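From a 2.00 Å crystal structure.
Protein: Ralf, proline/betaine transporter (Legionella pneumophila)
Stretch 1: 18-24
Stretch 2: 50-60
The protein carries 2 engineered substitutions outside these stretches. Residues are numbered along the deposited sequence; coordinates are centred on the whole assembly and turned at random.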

ATOM      1  N   ILE A  18      -7.114  24.592  -2.138  1.00 31.45           N
ATOM      2  CA  ILE A  18      -7.206  23.140  -1.947  1.00 30.06           C
ATOM      3  C   ILE A  18      -5.804  22.529  -2.012  1.00 33.61           C
ATOM      4  O   ILE A  18      -5.428  21.776  -1.104  1.00 31.90           O
ATOM      5  CB  ILE A  18      -8.217  22.453  -2.901  1.00 31.76           C
ATOM      6  CG1 ILE A  18      -9.643  23.022  -2.704  1.00 32.25           C
ATOM      7  CG2 ILE A  18      -8.225  20.927  -2.655  1.00 30.18           C
ATOM      8  CD1 ILE A  18     -10.578  22.924  -3.973  1.00 35.12           C
ATOM      9  N   ILE A  19      -5.003  22.929  -3.029  1.00 31.39           N
ATOM     10  CA  ILE A  19      -3.622  22.435  -3.179  1.00 30.84           C
ATOM     11  C   ILE A  19      -2.788  22.701  -1.917  1.00 34.83           C
ATOM     12  O   ILE A  19      -2.233  21.759  -1.364  1.00 35.30           O
ATOM     13  CB  ILE A  19      -2.924  22.934  -4.481  1.00 33.56           C
ATOM     14  CG1 ILE A  19      -3.691  22.444  -5.751  1.00 33.26           C
ATOM     15  CG2 ILE A  19      -1.446  22.484  -4.516  1.00 34.39           C
ATOM     16  CD1 ILE A  19      -3.432  23.232  -7.042  1.00 35.52           C
ATOM     17  N   GLU A  20      -2.730  23.964  -1.458  1.00 32.06           N
ATOM     18  CA  GLU A  20      -1.955  24.376  -0.287  1.00 31.01           C
ATOM     19  C   GLU A  20      -2.422  23.697   0.993  1.00 34.02           C
ATOM     20  O   GLU A  20      -1.577  23.228   1.758  1.00 33.23           O
ATOM     21  CB  GLU A  20      -1.955  25.903  -0.133  1.00 32.97           C
ATOM     22  CG  GLU A  20      -1.172  26.626  -1.212  1.00 44.10           C
ATOM     23  CD  GLU A  20      -1.127  28.140  -1.080  1.00 68.29           C
ATOM     24  OE1 GLU A  20      -1.557  28.677  -0.032  1.00 66.41           O
ATOM     25  OE2 GLU A  20      -0.655  28.796  -2.036  1.00 64.77           O
ATOM     26  N   ALA A  21      -3.754  23.583   1.199  1.00 31.64           N
ATOM     27  CA  ALA A  21      -4.305  22.903   2.378  1.00 31.50           C
ATOM     28  C   ALA A  21      -3.938  21.416   2.348  1.00 35.05           C
ATOM     29  O   ALA A  21      -3.461  20.903   3.366  1.00 34.59           O
ATOM     30  CB  ALA A  21      -5.823  23.083   2.461  1.00 32.21           C
ATOM     31  N   PHE A  22      -4.093  20.744   1.163  1.00 29.66           N
ATOM     32  CA  PHE A  22      -3.790  19.318   0.978  1.00 28.01           C
ATOM     33  C   PHE A  22      -2.327  19.021   1.242  1.00 31.18           C
ATOM     34  O   PHE A  22      -2.020  18.054   1.912  1.00 30.76           O
ATOM     35  CB  PHE A  22      -4.173  18.827  -0.449  1.00 29.16           C
ATOM     36  CG  PHE A  22      -3.971  17.342  -0.675  1.00 28.83           C
ATOM     37  CD1 PHE A  22      -2.749  16.848  -1.135  1.00 29.60           C
ATOM     38  CD2 PHE A  22      -4.986  16.432  -0.390  1.00 30.43           C
ATOM     39  CE1 PHE A  22      -2.552  15.471  -1.314  1.00 32.37           C
ATOM     40  CE2 PHE A  22      -4.790  15.052  -0.580  1.00 30.33           C
ATOM     41  CZ  PHE A  22      -3.578  14.584  -1.044  1.00 30.07           C
ATOM     42  N   ASN A  23      -1.425  19.811   0.686  1.00 29.77           N
ATOM     43  CA  ASN A  23       0.019  19.606   0.863  1.00 29.36           C
ATOM     44  C   ASN A  23       0.484  19.758   2.312  1.00 35.05           C
ATOM     45  O   ASN A  23       1.342  18.997   2.755  1.00 35.22           O
ATOM     46  CB  ASN A  23       0.808  20.466  -0.124  1.00 24.28           C
ATOM     47  CG  ASN A  23       0.552  20.052  -1.554  1.00 39.75           C
ATOM     48  OD1 ASN A  23       0.087  18.933  -1.844  1.00 32.58           O
ATOM     49  ND2 ASN A  23       0.919  20.905  -2.483  1.00 26.95           N
ATOM     50  N   ALA A  24      -0.119  20.702   3.059  1.00 33.24           N
ATOM     51  CA  ALA A  24       0.209  20.928   4.475  1.00 33.28           C
ATOM     52  C   ALA A  24      -0.351  19.769   5.313  1.00 35.92           C
ATOM     53  O   ALA A  24       0.391  19.150   6.086  1.00 36.62           O
ATOM     54  CB  ALA A  24      -0.358  22.265   4.944  1.00 34.32           C
ATOM     55  N   GLU A  50     -10.973  13.553  -9.651  1.00 28.42           N
ATOM     56  CA  GLU A  50     -10.556  14.453 -10.732  1.00 29.67           C
ATOM     57  C   GLU A  50      -9.516  15.461 -10.271  1.00 32.26           C
ATOM     58  O   GLU A  50      -8.641  15.824 -11.055  1.00 31.51           O
ATOM     59  CB  GLU A  50     -11.742  15.165 -11.373  1.00 32.06           C
ATOM     60  CG  GLU A  50     -12.604  14.251 -12.225  1.00 43.07           C
ATOM     61  CD  GLU A  50     -14.051  14.690 -12.322  1.00 63.68           C
ATOM     62  OE1 GLU A  50     -14.340  15.862 -11.989  1.00 53.22           O
ATOM     63  OE2 GLU A  50     -14.898  13.855 -12.712  1.00 64.96           O
ATOM     64  N   PHE A  51      -9.591  15.891  -8.998  1.00 28.19           N
ATOM     65  CA  PHE A  51      -8.606  16.798  -8.394  1.00 27.47           C
ATOM     66  C   PHE A  51      -7.234  16.123  -8.414  1.00 28.45           C
ATOM     67  O   PHE A  51      -6.267  16.742  -8.843  1.00 27.26           O
ATOM     68  CB  PHE A  51      -9.014  17.161  -6.948  1.00 30.16           C
ATOM     69  CG  PHE A  51      -7.970  17.930  -6.170  1.00 32.43           C
ATOM     70  CD1 PHE A  51      -7.711  19.266  -6.455  1.00 35.15           C
ATOM     71  CD2 PHE A  51      -7.246  17.317  -5.151  1.00 35.46           C
ATOM     72  CE1 PHE A  51      -6.730  19.969  -5.755  1.00 36.68           C
ATOM     73  CE2 PHE A  51      -6.294  18.040  -4.415  1.00 37.93           C
ATOM     74  CZ  PHE A  51      -6.028  19.353  -4.742  1.00 35.85           C
ATOM     75  N   PHE A  52      -7.160  14.830  -8.005  1.00 25.50           N
ATOM     76  CA  PHE A  52      -5.904  14.062  -8.004  1.00 24.81           C
ATOM     77  C   PHE A  52      -5.298  13.939  -9.407  1.00 28.49           C
ATOM     78  O   PHE A  52      -4.099  14.142  -9.558  1.00 28.13           O
ATOM     79  CB  PHE A  52      -6.108  12.672  -7.387  1.00 25.66           C
ATOM     80  CG  PHE A  52      -6.425  12.615  -5.906  1.00 26.45           C
ATOM     81  CD1 PHE A  52      -6.031  13.642  -5.047  1.00 27.84           C
ATOM     82  CD2 PHE A  52      -7.067  11.510  -5.359  1.00 28.28           C
ATOM     83  CE1 PHE A  52      -6.259  13.548  -3.667  1.00 30.12           C
ATOM     84  CE2 PHE A  52      -7.281  11.413  -3.979  1.00 28.68           C
ATOM     85  CZ  PHE A  52      -6.887  12.437  -3.146  1.00 27.39           C
ATOM     86  N   HIS A  53      -6.121  13.638 -10.425  1.00 26.56           N
ATOM     87  CA  HIS A  53      -5.661  13.520 -11.825  1.00 26.08           C
ATOM     88  C   HIS A  53      -5.207  14.866 -12.373  1.00 31.13           C
ATOM     89  O   HIS A  53      -4.096  14.981 -12.886  1.00 30.78           O
ATOM     90  CB  HIS A  53      -6.788  12.991 -12.728  1.00 27.08           C
ATOM     91  CG  HIS A  53      -6.966  11.501 -12.713  1.00 29.57           C
ATOM     92  ND1 HIS A  53      -5.938  10.650 -13.055  1.00 31.09           N
ATOM     93  CD2 HIS A  53      -8.083  10.768 -12.488  1.00 30.85           C
ATOM     94  CE1 HIS A  53      -6.445   9.428 -12.993  1.00 29.84           C
ATOM     95  NE2 HIS A  53      -7.735   9.451 -12.668  1.00 30.05           N
ATOM     96  N   GLN A  54      -6.081  15.879 -12.279  1.00 29.22           N
ATOM     97  CA  GLN A  54      -5.835  17.212 -12.814  1.00 29.40           C
ATOM     98  C   GLN A  54      -4.733  17.995 -12.138  1.00 30.98           C
ATOM     99  O   GLN A  54      -3.999  18.709 -12.819  1.00 30.09           O
ATOM    100  CB  GLN A  54      -7.132  18.013 -12.914  1.00 31.65           C
ATOM    101  CG  GLN A  54      -8.043  17.456 -14.011  1.00 46.46           C
ATOM    102  CD  GLN A  54      -9.482  17.874 -13.887  1.00 73.77           C
ATOM    103  OE1 GLN A  54      -9.810  19.057 -13.730  1.00 71.70           O
ATOM    104  NE2 GLN A  54     -10.377  16.907 -14.036  1.00 71.34           N
ATOM    105  N   GLN A  55      -4.605  17.871 -10.813  1.00 26.25           N
ATOM    106  CA  GLN A  55      -3.570  18.611 -10.080  1.00 25.47           C
ATOM    107  C   GLN A  55      -2.345  17.790  -9.717  1.00 32.15           C
ATOM    108  O   GLN A  55      -1.557  18.242  -8.885  1.00 32.88           O
ATOM    109  CB  GLN A  55      -4.174  19.285  -8.813  1.00 25.83           C
ATOM    110  CG  GLN A  55      -5.324  20.241  -9.109  1.00 28.78           C
ATOM    111  CD  GLN A  55      -4.953  21.420  -9.984  1.00 42.51           C
ATOM    112  OE1 GLN A  55      -3.787  21.822 -10.120  1.00 37.22           O
ATOM    113  NE2 GLN A  55      -5.947  21.998 -10.600  1.00 41.25           N
ATOM    114  N   ARG A  56      -2.159  16.598 -10.338  1.00 29.19           N
ATOM    115  CA  ARG A  56      -1.025  15.695 -10.075  1.00 28.26           C
ATOM    116  C   ARG A  56       0.331  16.429  -9.927  1.00 32.83           C
ATOM    117  O   ARG A  56       1.083  16.133  -9.006  1.00 32.42           O
ATOM    118  CB  ARG A  56      -0.935  14.609 -11.168  1.00 27.11           C
ATOM    119  CG  ARG A  56       0.052  13.490 -10.834  1.00 31.94           C
ATOM    120  CD  ARG A  56       0.192  12.495 -11.959  1.00 29.41           C
ATOM    121  NE  ARG A  56       1.242  11.510 -11.694  1.00 28.70           N
ATOM    122  CZ  ARG A  56       2.532  11.670 -11.988  1.00 40.76           C
ATOM    123  NH1 ARG A  56       2.961  12.801 -12.535  1.00 29.68           N
ATOM    124  NH2 ARG A  56       3.403  10.699 -11.738  1.00 27.54           N
ATOM    125  N   LYS A  57       0.624  17.393 -10.821  1.00 30.07           N
ATOM    126  CA  LYS A  57       1.872  18.181 -10.830  1.00 29.69           C
ATOM    127  C   LYS A  57       2.093  18.956  -9.544  1.00 32.70           C
ATOM    128  O   LYS A  57       3.236  19.226  -9.182  1.00 32.01           O
ATOM    129  CB  LYS A  57       1.842  19.221 -11.976  1.00 32.86           C
ATOM    130  CG  LYS A  57       1.803  18.625 -13.376  1.00 51.72           C
ATOM    131  CD  LYS A  57       1.612  19.681 -14.478  1.00 53.48           C
ATOM    132  CE  LYS A  57       2.843  20.510 -14.754  1.00 47.29           C
ATOM    133  NZ  LYS A  57       4.041  19.667 -15.014  1.00 47.79           N
ATOM    134  N   ASN A  58       1.006  19.343  -8.876  1.00 29.06           N
ATOM    135  CA  ASN A  58       1.044  20.249  -7.728  1.00 29.01           C
ATOM    136  C   ASN A  58       0.949  19.637  -6.348  1.00 32.07           C
ATOM    137  O   ASN A  58       1.154  20.328  -5.349  1.00 30.51           O
ATOM    138  CB  ASN A  58      -0.057  21.292  -7.915  1.00 28.47           C
ATOM    139  CG  ASN A  58       0.089  22.089  -9.202  1.00 44.84           C
ATOM    140  OD1 ASN A  58      -0.882  22.316  -9.931  1.00 41.17           O
ATOM    141  ND2 ASN A  58       1.315  22.458  -9.557  1.00 33.96           N
ATOM    142  N   LEU A  59       0.652  18.345  -6.289  1.00 28.94           N
ATOM    143  CA  LEU A  59       0.383  17.672  -5.034  1.00 27.75           C
ATOM    144  C   LEU A  59       1.464  16.769  -4.505  1.00 29.86           C
ATOM    145  O   LEU A  59       2.330  16.324  -5.240  1.00 29.28           O
ATOM    146  CB  LEU A  59      -0.933  16.892  -5.190  1.00 27.42           C
ATOM    147  CG  LEU A  59      -2.181  17.727  -5.559  1.00 31.79           C
ATOM    148  CD1 LEU A  59      -3.336  16.819  -5.953  1.00 31.75           C
ATOM    149  CD2 LEU A  59      -2.593  18.648  -4.411  1.00 32.38           C
ATOM    150  N   ASP A  60       1.396  16.488  -3.213  1.00 26.14           N
ATOM    151  CA  ASP A  60       2.226  15.509  -2.541  1.00 25.16           C
ATOM    152  C   ASP A  60       1.584  14.175  -3.002  1.00 27.74           C
ATOM    153  O   ASP A  60       0.471  13.825  -2.587  1.00 25.00           O
ATOM    154  CB  ASP A  60       2.128  15.704  -1.006  1.00 26.28           C
ATOM    155  CG  ASP A  60       2.710  14.604  -0.149  1.00 31.21           C
ATOM    156  OD1 ASP A  60       3.224  13.611  -0.713  1.00 35.70           O
ATOM    157  OD2 ASP A  60       2.666  14.734   1.082  1.00 32.97           O
TER
HETATM  158  O   HOH W   1       1.360  16.293   2.750  1.00 33.22           O

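The helix of 18-24 lies almost at right angles to the helix of 50-54, with an angle of 94° between their N-to-C directions. The axes come no closer than 12.5 Å, so large side chains must fill the space between them, and the backbones approach most nearly where the second stretch has left its helix: the CA atoms of N23 and D60 are 5.8 Å apart, against 9.2 Å for those of I18 and F51.

F51 is the bump from the second helix. Its CA-to-CB bond points toward the first helix, and with chi1 at 172° (t) the ring reaches into the hollow lined by I18, I19 and F22. I18 CG2 sits over one face of this ring, 3.4 Å from F51 CZ and 3.8 Å from the ring centroid, 29° off the normal, which supports a CH-pi contact. I19 CG1 approaches F51 CE1 obliquely at 3.9 Å, while F22 CG lies near the plane of the F51 ring, 4.5 Å from F51 CE2.

F22 is the reciprocal bump. Also in the t rotamer (chi1 -176°), it enters a pocket formed by F51, F52, L59 and the backbone of D60. F22 CE2 meets F52 CE1 at 3.7 Å; the ring planes are inclined at 64° and the centroids are 5.8 Å apart, an oblique pairing. F22 CD1 touches L59 CD2 at 3.7 Å, and D60 O lies near the plane of the F22 ring, at its edge, 3.7 Å from CE1.

L59 CD2 occupies the notch between F22 and I19, being also 4.0 Å from I19 CG2. The I19 CA-to-CB bond points sideways, but the side chain spreads across the second stretch: besides meeting F51 and L59, its CG2 packs 3.5 Å from N58 O, and CD1 reaches the end of the Q55 side chain. I19 loses 84 Å² to the contact and F22 82 Å², a large share of the 476 Å² buried on both sides together.

Polar contacts fasten the loop end. The amide of N23 bridges two backbone groups: ND2 donates to N58 O (2.9 Å, N-H...O angle 164°), and OD1 accepts from D60 N (3.1 Å, 147°). Donor and acceptor of one side chain thus straddle L59, whose CA lies 3.4 Å from N23 OD1. A water donates to both N23 O (2.7 Å from its O) and D60 OD2 (2.6 Å from its O), adding a second link between these residues.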